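Long-range contact in acetylserotonin O-methyltransferase (Homo sapiens, PDB 4A6D), which catalyses the last step of melatonin synthesis, methylating N-acetylserotonin with S-adenosyl-L-methionine as methyl donor: residues Thr173-Ser178 / Tyr338-Ala343. Residues are numbered along the deposited sequence; the frame is centred on the assembly and turned at random.
Sequences TAFDLS and YDAILA
Phe175 lays its ring against strand 339-344, with Leu342 over one face and Ala340 at the edge. CG of Phe175 is anti to its own carbonyl carbon (chi1 -57°), and the ring reaches to the strand from the loop after helix 164-173. CB of Leu342 sits over the middle of the ring, 3.7 Å from the centroid of the Phe175 ring and only 12° off the normal. This is a CH-pi contact. With CG anti to the backbone N (chi1 176°), the Leu342 side chain runs back along the aromatic side chain. Leu342 CD2 comes to 3.8 Å from Phe175 CG and also meets Phe175 CB. The two side chains thus pass alongside each other in opposite directions. At the ring edge, Phe175 CE2 lies 3.7 Å from the carbonyl O of Ala340. Phe175 CE2 is also 4.0 Å from Ala340 CB. Ala340 CB in turn meets Ala174 CB at 3.8 Å. No hydrogen bond links the two segments.

The sheet has the Rossmann-like strand order 3-2-1-4-5-7-6 of class I methyltransferases. Strand 339-344 runs antiparallel to both its neighbours, 278-283 and 329-332. The loop leads into 182-186, the first strand of this sheet in chain order, and packs on one side of the sheet. Ile341 points to the other side, where Tyr317 and Leu321 of helix 314-324 cover it. Phe175 also touches Gln330 and Lys332 of the edge strand 329-332. An alanine here would remove the ring that covers Leu342 CB and CD2, and would probably loosen the loop from the sheet.

Further along the loop, Asp176 OD1 accepts from Ser178 N at 3.2 Å, forming an Asx turn. Ser178 OG donates to Asp176 OD1 as well, on its syn side, at 2.7 Å.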
ATOM      1  N   THR A 173      -6.829  23.654 -21.917  1.00 77.27           N
ATOM      2  CA  THR A 173      -7.861  23.882 -22.946  1.00 79.29           C
ATOM      3  C   THR A 173      -9.318  23.870 -22.447  1.00 80.15           C
ATOM      4  O   THR A 173     -10.223  24.095 -23.251  1.00 80.89           O
ATOM      5  CB  THR A 173      -7.648  23.058 -24.230  1.00 89.51           C
ATOM      6  OG1 THR A 173      -7.810  21.674 -23.935  1.00 89.86           O
ATOM      7  CG2 THR A 173      -6.307  23.338 -24.898  1.00 88.22           C
ATOM      8  N   ALA A 174      -9.535  23.673 -21.127  1.00 73.16           N
ATOM      9  CA  ALA A 174     -10.844  23.734 -20.465  1.00 72.20           C
ATOM     10  C   ALA A 174     -11.493  25.132 -20.747  1.00 80.47           C
ATOM     11  O   ALA A 174     -12.695  25.222 -20.989  1.00 84.08           O
ATOM     12  CB  ALA A 174     -10.663  23.518 -18.957  1.00 69.64           C
ATOM     13  N   PHE A 175     -10.673  26.199 -20.732  1.00 74.74           N
ATOM     14  CA  PHE A 175     -11.030  27.588 -21.036  1.00 73.98           C
ATOM     15  C   PHE A 175     -10.079  28.084 -22.126  1.00 78.61           C
ATOM     16  O   PHE A 175      -8.934  27.632 -22.201  1.00 79.04           O
ATOM     17  CB  PHE A 175     -10.897  28.489 -19.784  1.00 72.79           C
ATOM     18  CG  PHE A 175     -11.719  28.060 -18.587  1.00 72.48           C
ATOM     19  CD1 PHE A 175     -13.066  28.415 -18.480  1.00 75.14           C
ATOM     20  CD2 PHE A 175     -11.148  27.298 -17.567  1.00 70.36           C
ATOM     21  CE1 PHE A 175     -13.838  27.984 -17.389  1.00 75.18           C
ATOM     22  CE2 PHE A 175     -11.914  26.876 -16.470  1.00 72.21           C
ATOM     23  CZ  PHE A 175     -13.247  27.234 -16.375  1.00 72.02           C
ATOM     24  N   ASP A 176     -10.546  29.013 -22.956  1.00 76.19           N
ATOM     25  CA  ASP A 176      -9.767  29.620 -24.028  1.00 76.75           C
ATOM     26  C   ASP A 176      -8.900  30.730 -23.434  1.00 78.69           C
ATOM     27  O   ASP A 176      -9.366  31.841 -23.142  1.00 77.48           O
ATOM     28  CB  ASP A 176     -10.687  30.126 -25.156  1.00 80.50           C
ATOM     29  CG  ASP A 176     -10.026  30.996 -26.203  1.00 94.11           C
ATOM     30  OD1 ASP A 176      -8.788  30.879 -26.388  1.00 92.00           O
ATOM     31  OD2 ASP A 176     -10.749  31.776 -26.864  1.00110.55           O
ATOM     32  N   LEU A 177      -7.627  30.394 -23.262  1.00 74.33           N
ATOM     33  CA  LEU A 177      -6.616  31.242 -22.649  1.00 71.40           C
ATOM     34  C   LEU A 177      -5.886  32.136 -23.645  1.00 78.11           C
ATOM     35  O   LEU A 177      -5.028  32.923 -23.234  1.00 78.36           O
ATOM     36  CB  LEU A 177      -5.612  30.383 -21.854  1.00 69.47           C
ATOM     37  CG  LEU A 177      -6.103  29.306 -20.871  1.00 69.29           C
ATOM     38  CD1 LEU A 177      -4.934  28.731 -20.126  1.00 66.99           C
ATOM     39  CD2 LEU A 177      -7.072  29.866 -19.847  1.00 65.82           C
ATOM     40  N   SER A 178      -6.243  32.063 -24.939  1.00 76.56           N
ATOM     41  CA  SER A 178      -5.639  32.892 -25.991  1.00 78.31           C
ATOM     42  C   SER A 178      -5.906  34.379 -25.720  1.00 80.71           C
ATOM     43  O   SER A 178      -5.191  35.249 -26.214  1.00 80.99           O
ATOM     44  CB  SER A 178      -6.189  32.497 -27.360  1.00 86.21           C
ATOM     45  OG  SER A 178      -7.507  32.988 -27.552  1.00 95.25           O
ATOM     46  N   TYR A 338      -6.774  16.109 -12.585  1.00 67.85           N
ATOM     47  CA  TYR A 338      -6.789  17.559 -12.431  1.00 66.42           C
ATOM     48  C   TYR A 338      -7.839  18.295 -13.227  1.00 72.59           C
ATOM     49  O   TYR A 338      -8.060  18.027 -14.417  1.00 72.98           O
ATOM     50  CB  TYR A 338      -5.384  18.165 -12.528  1.00 66.04           C
ATOM     51  CG  TYR A 338      -4.500  17.612 -11.446  1.00 66.25           C
ATOM     52  CD1 TYR A 338      -4.588  18.086 -10.139  1.00 66.64           C
ATOM     53  CD2 TYR A 338      -3.701  16.487 -11.677  1.00 67.09           C
ATOM     54  CE1 TYR A 338      -3.862  17.490  -9.102  1.00 66.23           C
ATOM     55  CE2 TYR A 338      -2.916  15.936 -10.664  1.00 66.45           C
ATOM     56  CZ  TYR A 338      -3.017  16.426  -9.373  1.00 68.91           C
ATOM     57  OH  TYR A 338      -2.288  15.845  -8.363  1.00 69.45           O
ATOM     58  N   ASP A 339      -8.534  19.189 -12.521  1.00 69.67           N
ATOM     59  CA  ASP A 339      -9.588  20.025 -13.091  1.00 71.04           C
ATOM     60  C   ASP A 339      -9.095  21.459 -13.214  1.00 70.84           C
ATOM     61  O   ASP A 339      -7.992  21.780 -12.757  1.00 70.64           O
ATOM     62  CB  ASP A 339     -10.879  19.916 -12.247  1.00 73.22           C
ATOM     63  CG  ASP A 339     -11.357  18.486 -12.046  1.00 76.44           C
ATOM     64  OD1 ASP A 339     -11.785  17.851 -13.050  1.00 79.19           O
ATOM     65  OD2 ASP A 339     -11.330  18.006 -10.886  1.00 70.89           O
ATOM     66  N   ALA A 340      -9.898  22.321 -13.805  1.00 67.30           N
ATOM     67  CA  ALA A 340      -9.513  23.737 -13.977  1.00 65.87           C
ATOM     68  C   ALA A 340     -10.576  24.668 -13.452  1.00 68.86           C
ATOM     69  O   ALA A 340     -11.764  24.442 -13.676  1.00 70.18           O
ATOM     70  CB  ALA A 340      -9.277  24.028 -15.450  1.00 67.64           C
ATOM     71  N   ILE A 341     -10.144  25.710 -12.753  1.00 64.00           N
ATOM     72  CA  ILE A 341     -10.976  26.819 -12.258  1.00 62.73           C
ATOM     73  C   ILE A 341     -10.405  28.105 -12.839  1.00 64.99           C
ATOM     74  O   ILE A 341      -9.192  28.337 -12.737  1.00 60.94           O
ATOM     75  CB  ILE A 341     -10.956  26.940 -10.706  1.00 63.96           C
ATOM     76  CG1 ILE A 341     -11.712  25.796 -10.048  1.00 62.84           C
ATOM     77  CG2 ILE A 341     -11.495  28.331 -10.245  1.00 62.25           C
ATOM     78  CD1 ILE A 341     -11.321  25.599  -8.697  1.00 62.64           C
ATOM     79  N   LEU A 342     -11.295  28.962 -13.387  1.00 63.23           N
ATOM     80  CA  LEU A 342     -10.938  30.285 -13.866  1.00 62.65           C
ATOM     81  C   LEU A 342     -11.859  31.340 -13.260  1.00 67.51           C
ATOM     82  O   LEU A 342     -13.085  31.203 -13.329  1.00 68.57           O
ATOM     83  CB  LEU A 342     -10.983  30.345 -15.396  1.00 63.56           C
ATOM     84  CG  LEU A 342     -10.717  31.695 -16.037  1.00 66.29           C
ATOM     85  CD1 LEU A 342      -9.252  32.034 -15.954  1.00 65.90           C
ATOM     86  CD2 LEU A 342     -11.161  31.697 -17.503  1.00 70.64           C
ATOM     87  N   ALA A 343     -11.261  32.386 -12.674  1.00 62.71           N
ATOM     88  CA  ALA A 343     -11.962  33.568 -12.147  1.00 62.84           C
ATOM     89  C   ALA A 343     -11.279  34.834 -12.698  1.00 68.33           C
ATOM     90  O   ALA A 343     -10.123  34.791 -13.135  1.00 68.90           O
ATOM     91  CB  ALA A 343     -11.963  33.567 -10.628  1.00 62.54           C
TER